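Local structure of Cys-Gly metallodipeptidase DUG1 (Saccharomyces cerevisiae, 4G1P) at residues Gly57-Ile68 / Ser79-Ser90. The protein cleaves the dipeptide Cys-Gly as a metal-dependent peptidase of the M20A family and serves as the catalytic component of the complex that degrades glutathione. Sequence-based numbering, arbitrary orientation.
Sequences GFHDIKMVDLGI and SLPPVILSRFGS
Leu66 CD2 and Val83 CG2 meet at 3.4 Å, and Leu66 CB rests on Leu80 CD1, so one leucine spans two apolar neighbours. Val64 continues this face: with CG1 anti to the backbone N (chi1 179°), its CG2 is sent across to Leu85 CD1 at 3.9 Å. Branched aliphatic residues suit the place, because Leu181 of helix 178-185 packs against Val64, Leu66 and Val83. On the other face Met63 lies alongside Ile84, its flexible chain bent so that CE reaches Ile84 CG1, beside helix 39-55. The two strands are antiparallel neighbours, joined by a long loop, at the margin of the mixed sheet in the alpha/beta catalytic domain; 61-64 is an edge strand of that sheet within this chain, and 83-88 pairs on its far side with 162-168. Paired backbone bonds join Lys62 to Leu85 and Val64 to Val83, and a beta bulge between His59 and Lys62 shifts the register by one. Near Phe58, flat rings allow an edge-to-face meeting: the edge of Phe88 turns to the face of Phe58, planes at 53°, while Phe88 CB sits over that face, 3.8 Å from the ring centroid. His59 receives Arg87 CB over its ring, and its ND1 is 2.8 Å from a water that also bonds Gly57 O and Gly89 N. At the polar edge the long, multi-donor Arg87 serves two partners: NH1 donates to Asp60 OD2 at 2.8 Å in a salt bridge, carboxylate and guanidinium nearly coplanar, and NH2 bonds Tyr189 O. A leucine in its place would probably leave the Asp60 carboxylate without its countercharge and Tyr189 O without this donor. Asp60 O, in turn, is bonded by Tyr189 OH.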
ATOM      1  N   GLY A  57      33.263  28.495 -10.763  1.00 26.02           N
ATOM      2  CA  GLY A  57      33.326  29.509 -11.802  1.00 32.43           C
ATOM      3  C   GLY A  57      32.199  29.607 -12.826  1.00 30.43           C
ATOM      4  O   GLY A  57      32.328  30.366 -13.789  1.00 30.76           O
ATOM      5  N   PHE A  58      31.106  28.870 -12.648  1.00 22.51           N
ATOM      6  CA  PHE A  58      30.145  28.705 -13.748  1.00 24.07           C
ATOM      7  C   PHE A  58      29.424  29.987 -14.158  1.00 27.45           C
ATOM      8  O   PHE A  58      29.225  30.884 -13.340  1.00 26.79           O
ATOM      9  CB  PHE A  58      29.122  27.614 -13.431  1.00 23.89           C
ATOM     10  CG  PHE A  58      29.702  26.227 -13.407  1.00 25.40           C
ATOM     11  CD1 PHE A  58      30.473  25.798 -12.337  1.00 25.15           C
ATOM     12  CD2 PHE A  58      29.469  25.347 -14.448  1.00 21.06           C
ATOM     13  CE1 PHE A  58      30.998  24.527 -12.316  1.00 20.41           C
ATOM     14  CE2 PHE A  58      29.997  24.091 -14.429  1.00 17.66           C
ATOM     15  CZ  PHE A  58      30.760  23.677 -13.364  1.00 17.23           C
ATOM     16  N   HIS A  59      29.028  30.062 -15.427  1.00 26.29           N
ATOM     17  CA  HIS A  59      28.292  31.222 -15.937  1.00 25.33           C
ATOM     18  C   HIS A  59      27.155  30.809 -16.870  1.00 26.35           C
ATOM     19  O   HIS A  59      27.007  29.631 -17.209  1.00 26.09           O
ATOM     20  CB  HIS A  59      29.232  32.163 -16.691  1.00 17.94           C
ATOM     21  CG  HIS A  59      29.751  31.585 -17.965  1.00 21.72           C
ATOM     22  ND1 HIS A  59      30.868  30.777 -18.014  1.00 25.73           N
ATOM     23  CD2 HIS A  59      29.284  31.663 -19.235  1.00 23.64           C
ATOM     24  CE1 HIS A  59      31.084  30.403 -19.263  1.00 26.03           C
ATOM     25  NE2 HIS A  59      30.136  30.925 -20.023  1.00 30.37           N
ATOM     26  N   ASP A  60      26.378  31.798 -17.307  1.00 24.16           N
ATOM     27  CA  ASP A  60      25.246  31.569 -18.200  1.00 27.04           C
ATOM     28  C   ASP A  60      24.269  30.588 -17.550  1.00 29.52           C
ATOM     29  O   ASP A  60      23.707  29.717 -18.212  1.00 29.82           O
ATOM     30  CB  ASP A  60      25.723  31.063 -19.572  1.00 28.49           C
ATOM     31  CG  ASP A  60      24.659  31.193 -20.660  1.00 29.63           C
ATOM     32  OD1 ASP A  60      23.689  31.947 -20.462  1.00 30.50           O
ATOM     33  OD2 ASP A  60      24.797  30.550 -21.722  1.00 32.07           O
ATOM     34  N   ILE A  61      24.078  30.740 -16.244  1.00 24.89           N
ATOM     35  CA  ILE A  61      23.239  29.832 -15.490  1.00 24.23           C
ATOM     36  C   ILE A  61      21.763  30.053 -15.806  1.00 28.57           C
ATOM     37  O   ILE A  61      21.274  31.175 -15.783  1.00 33.02           O
ATOM     38  CB  ILE A  61      23.497  29.972 -13.987  1.00 24.99           C
ATOM     39  CG1 ILE A  61      24.991  29.753 -13.716  1.00 25.85           C
ATOM     40  CG2 ILE A  61      22.643  28.972 -13.206  1.00 22.46           C
ATOM     41  CD1 ILE A  61      25.390  29.776 -12.241  1.00 23.15           C
ATOM     42  N   LYS A  62      21.058  28.976 -16.124  1.00 27.76           N
ATOM     43  CA  LYS A  62      19.651  29.082 -16.466  1.00 28.42           C
ATOM     44  C   LYS A  62      18.807  28.018 -15.757  1.00 30.86           C
ATOM     45  O   LYS A  62      18.997  26.817 -15.949  1.00 30.11           O
ATOM     46  CB  LYS A  62      19.454  29.005 -17.987  1.00 27.46           C
ATOM     47  CG  LYS A  62      19.870  30.263 -18.762  1.00 33.02           C
ATOM     48  CD  LYS A  62      19.420  30.184 -20.239  1.00 42.68           C
ATOM     49  CE  LYS A  62      17.935  29.763 -20.374  1.00 45.87           C
ATOM     50  NZ  LYS A  62      17.459  29.564 -21.793  1.00 49.77           N
ATOM     51  N   MET A  63      17.877  28.477 -14.928  1.00 29.64           N
ATOM     52  CA  MET A  63      16.913  27.595 -14.301  1.00 27.15           C
ATOM     53  C   MET A  63      15.711  27.469 -15.222  1.00 28.31           C
ATOM     54  O   MET A  63      14.782  28.273 -15.170  1.00 30.13           O
ATOM     55  CB  MET A  63      16.502  28.170 -12.955  1.00 24.94           C
ATOM     56  CG  MET A  63      17.698  28.614 -12.143  1.00 32.86           C
ATOM     57  SD  MET A  63      18.873  27.277 -11.785  1.00 50.93           S
ATOM     58  CE  MET A  63      18.115  26.515 -10.344  1.00 25.07           C
ATOM     59  N   VAL A  64      15.736  26.463 -16.081  1.00 24.16           N
ATOM     60  CA  VAL A  64      14.748  26.379 -17.140  1.00 23.34           C
ATOM     61  C   VAL A  64      13.455  25.753 -16.648  1.00 23.75           C
ATOM     62  O   VAL A  64      13.471  24.673 -16.073  1.00 24.85           O
ATOM     63  CB  VAL A  64      15.296  25.571 -18.314  1.00 22.78           C
ATOM     64  CG1 VAL A  64      14.257  25.457 -19.410  1.00 20.85           C
ATOM     65  CG2 VAL A  64      16.598  26.203 -18.827  1.00 21.74           C
ATOM     66  N   ASP A  65      12.338  26.432 -16.887  1.00 30.22           N
ATOM     67  CA  ASP A  65      11.020  25.962 -16.463  1.00 26.52           C
ATOM     68  C   ASP A  65      10.388  25.128 -17.537  1.00 25.20           C
ATOM     69  O   ASP A  65      10.030  25.659 -18.573  1.00 29.34           O
ATOM     70  CB  ASP A  65      10.115  27.161 -16.246  1.00 30.06           C
ATOM     71  CG  ASP A  65       8.881  26.837 -15.435  1.00 36.04           C
ATOM     72  OD1 ASP A  65       8.250  25.782 -15.672  1.00 34.90           O
ATOM     73  OD2 ASP A  65       8.534  27.659 -14.554  1.00 37.46           O
ATOM     74  N   LEU A  66      10.247  23.831 -17.292  1.00 27.44           N
ATOM     75  CA  LEU A  66       9.613  22.937 -18.249  1.00 27.47           C
ATOM     76  C   LEU A  66       8.129  23.252 -18.355  1.00 30.70           C
ATOM     77  O   LEU A  66       7.486  22.929 -19.349  1.00 35.97           O
ATOM     78  CB  LEU A  66       9.803  21.482 -17.828  1.00 26.46           C
ATOM     79  CG  LEU A  66      11.130  20.822 -18.201  1.00 31.70           C
ATOM     80  CD1 LEU A  66      11.970  21.747 -19.065  1.00 25.09           C
ATOM     81  CD2 LEU A  66      11.889  20.408 -16.950  1.00 24.90           C
ATOM     82  N   GLY A  67       7.593  23.888 -17.321  1.00 32.70           N
ATOM     83  CA  GLY A  67       6.187  24.233 -17.282  1.00 33.20           C
ATOM     84  C   GLY A  67       5.472  23.581 -16.117  1.00 40.87           C
ATOM     85  O   GLY A  67       6.083  23.270 -15.098  1.00 35.66           O
ATOM     86  N   ILE A  68       4.170  23.375 -16.271  1.00 43.98           N
ATOM     87  CA  ILE A  68       3.365  22.758 -15.225  1.00 39.24           C
ATOM     88  C   ILE A  68       3.306  21.246 -15.398  1.00 47.99           C
ATOM     89  O   ILE A  68       3.198  20.743 -16.515  1.00 49.40           O
ATOM     90  CB  ILE A  68       1.932  23.317 -15.211  1.00 34.11           C
ATOM     91  CG1 ILE A  68       1.940  24.808 -14.875  1.00 34.57           C
ATOM     92  CG2 ILE A  68       1.073  22.550 -14.221  1.00 35.69           C
ATOM     93  CD1 ILE A  68       2.818  25.167 -13.699  1.00 33.00           C
ATOM     94  N   SER A  79       4.303  23.417 -10.573  1.00 22.98           N
ATOM     95  CA  SER A  79       5.373  23.615 -11.548  1.00 25.01           C
ATOM     96  C   SER A  79       6.351  22.443 -11.471  1.00 25.94           C
ATOM     97  O   SER A  79       6.502  21.829 -10.424  1.00 24.69           O
ATOM     98  CB  SER A  79       6.130  24.920 -11.297  1.00 23.41           C
ATOM     99  OG  SER A  79       5.270  26.043 -11.275  1.00 25.50           O
ATOM    100  N   LEU A  80       7.013  22.131 -12.577  1.00 27.60           N
ATOM    101  CA  LEU A  80       8.038  21.090 -12.589  1.00 26.37           C
ATOM    102  C   LEU A  80       9.341  21.641 -12.021  1.00 23.59           C
ATOM    103  O   LEU A  80       9.579  22.844 -12.105  1.00 22.38           O
ATOM    104  CB  LEU A  80       8.269  20.586 -14.021  1.00 27.16           C
ATOM    105  CG  LEU A  80       7.129  19.768 -14.631  1.00 31.06           C
ATOM    106  CD1 LEU A  80       7.151  19.865 -16.141  1.00 28.59           C
ATOM    107  CD2 LEU A  80       7.184  18.314 -14.184  1.00 26.63           C
ATOM    108  N   PRO A  81      10.184  20.763 -11.439  1.00 25.45           N
ATOM    109  CA  PRO A  81      11.554  21.126 -11.039  1.00 20.24           C
ATOM    110  C   PRO A  81      12.289  21.672 -12.243  1.00 21.02           C
ATOM    111  O   PRO A  81      12.146  21.104 -13.317  1.00 20.73           O
ATOM    112  CB  PRO A  81      12.177  19.786 -10.656  1.00 18.73           C
ATOM    113  CG  PRO A  81      11.041  18.908 -10.318  1.00 21.13           C
ATOM    114  CD  PRO A  81       9.876  19.351 -11.150  1.00 23.38           C
ATOM    115  N   PRO A  82      13.049  22.762 -12.077  1.00 21.80           N
ATOM    116  CA  PRO A  82      13.768  23.412 -13.183  1.00 21.59           C
ATOM    117  C   PRO A  82      14.934  22.569 -13.695  1.00 21.60           C
ATOM    118  O   PRO A  82      15.561  21.897 -12.887  1.00 23.78           O
ATOM    119  CB  PRO A  82      14.315  24.684 -12.528  1.00 21.74           C
ATOM    120  CG  PRO A  82      14.427  24.343 -11.096  1.00 18.91           C
ATOM    121  CD  PRO A  82      13.265  23.457 -10.801  1.00 19.41           C
ATOM    122  N   VAL A  83      15.213  22.582 -14.996  1.00 19.47           N
ATOM    123  CA  VAL A  83      16.413  21.915 -15.487  1.00 22.86           C
ATOM    124  C   VAL A  83      17.502  22.946 -15.390  1.00 25.22           C
ATOM    125  O   VAL A  83      17.265  24.113 -15.702  1.00 28.59           O
ATOM    126  CB  VAL A  83      16.311  21.428 -16.945  1.00 21.78           C
ATOM    127  CG1 VAL A  83      17.631  20.836 -17.381  1.00 18.84           C
ATOM    128  CG2 VAL A  83      15.244  20.384 -17.075  1.00 21.77           C
ATOM    129  N   ILE A  84      18.679  22.532 -14.931  1.00 21.46           N
ATOM    130  CA  ILE A  84      19.734  23.482 -14.617  1.00 22.67           C
ATOM    131  C   ILE A  84      20.801  23.472 -15.687  1.00 22.42           C
ATOM    132  O   ILE A  84      21.516  22.498 -15.837  1.00 21.32           O
ATOM    133  CB  ILE A  84      20.407  23.156 -13.284  1.00 23.06           C
ATOM    134  CG1 ILE A  84      19.377  23.128 -12.148  1.00 21.30           C
ATOM    135  CG2 ILE A  84      21.490  24.173 -13.002  1.00 22.12           C
ATOM    136  CD1 ILE A  84      19.952  22.688 -10.813  1.00 20.38           C
ATOM    137  N   LEU A  85      20.894  24.556 -16.440  1.00 21.97           N
ATOM    138  CA  LEU A  85      21.904  24.657 -17.476  1.00 24.61           C
ATOM    139  C   LEU A  85      22.981  25.645 -17.057  1.00 25.42           C
ATOM    140  O   LEU A  85      22.678  26.734 -16.571  1.00 27.33           O
ATOM    141  CB  LEU A  85      21.287  25.112 -18.804  1.00 24.85           C
ATOM    142  CG  LEU A  85      20.043  24.411 -19.358  1.00 24.28           C
ATOM    143  CD1 LEU A  85      19.786  24.968 -20.733  1.00 25.50           C
ATOM    144  CD2 LEU A  85      20.190  22.896 -19.416  1.00 21.75           C
ATOM    145  N   SER A  86      24.235  25.267 -17.248  1.00 21.17           N
ATOM    146  CA  SER A  86      25.335  26.169 -16.980  1.00 23.02           C
ATOM    147  C   SER A  86      26.550  25.831 -17.839  1.00 24.76           C
ATOM    148  O   SER A  86      26.638  24.749 -18.422  1.00 24.52           O
ATOM    149  CB  SER A  86      25.702  26.128 -15.503  1.00 25.11           C
ATOM    150  OG  SER A  86      26.341  24.914 -15.170  1.00 27.13           O
ATOM    151  N   ARG A  87      27.478  26.774 -17.936  1.00 25.40           N
ATOM    152  CA  ARG A  87      28.708  26.545 -18.671  1.00 23.32           C
ATOM    153  C   ARG A  87      29.862  26.914 -17.768  1.00 26.28           C
ATOM    154  O   ARG A  87      29.738  27.789 -16.900  1.00 27.79           O
ATOM    155  CB  ARG A  87      28.758  27.370 -19.962  1.00 22.81           C
ATOM    156  CG  ARG A  87      27.399  27.916 -20.419  1.00 30.66           C
ATOM    157  CD  ARG A  87      27.449  28.740 -21.724  1.00 28.46           C
ATOM    158  NE  ARG A  87      27.404  27.860 -22.881  1.00 30.57           N
ATOM    159  CZ  ARG A  87      26.336  27.670 -23.644  1.00 28.32           C
ATOM    160  NH1 ARG A  87      25.208  28.321 -23.415  1.00 23.26           N
ATOM    161  NH2 ARG A  87      26.409  26.828 -24.658  1.00 33.67           N
ATOM    162  N   PHE A  88      30.979  26.223 -17.946  1.00 25.79           N
ATOM    163  CA  PHE A  88      32.226  26.631 -17.317  1.00 25.05           C
ATOM    164  C   PHE A  88      33.316  26.697 -18.379  1.00 24.28           C
ATOM    165  O   PHE A  88      33.712  25.682 -18.951  1.00 21.97           O
ATOM    166  CB  PHE A  88      32.631  25.705 -16.170  1.00 20.81           C
ATOM    167  CG  PHE A  88      33.880  26.140 -15.473  1.00 23.45           C
ATOM    168  CD1 PHE A  88      35.125  25.701 -15.911  1.00 22.88           C
ATOM    169  CD2 PHE A  88      33.821  27.013 -14.398  1.00 23.44           C
ATOM    170  CE1 PHE A  88      36.281  26.114 -15.278  1.00 21.72           C
ATOM    171  CE2 PHE A  88      34.976  27.430 -13.763  1.00 23.83           C
ATOM    172  CZ  PHE A  88      36.204  26.984 -14.199  1.00 22.66           C
ATOM    173  N   GLY A  89      33.789  27.913 -18.627  1.00 30.72           N
ATOM    174  CA  GLY A  89      34.727  28.187 -19.696  1.00 28.23           C
ATOM    175  C   GLY A  89      34.026  28.531 -21.001  1.00 29.79           C
ATOM    176  O   GLY A  89      32.915  28.071 -21.269  1.00 26.51           O
ATOM    177  N   SER A  90      34.673  29.358 -21.815  1.00 32.05           N
ATOM    178  CA  SER A  90      34.156  29.662 -23.143  1.00 34.73           C
ATOM    179  C   SER A  90      35.298  29.906 -24.106  1.00 32.96           C
ATOM    180  O   SER A  90      35.348  30.932 -24.785  1.00 37.38           O
ATOM    181  CB  SER A  90      33.167  30.842 -23.129  1.00 39.59           C
ATOM    182  OG  SER A  90      33.610  31.914 -22.311  1.00 43.14           O
TER
HETATM  183  O   HOH W   1      33.173  29.805 -16.688  1.00 24.89           O
HETATM  184  O   HOH W   2      10.599  23.344 -14.475  1.00 28.83           O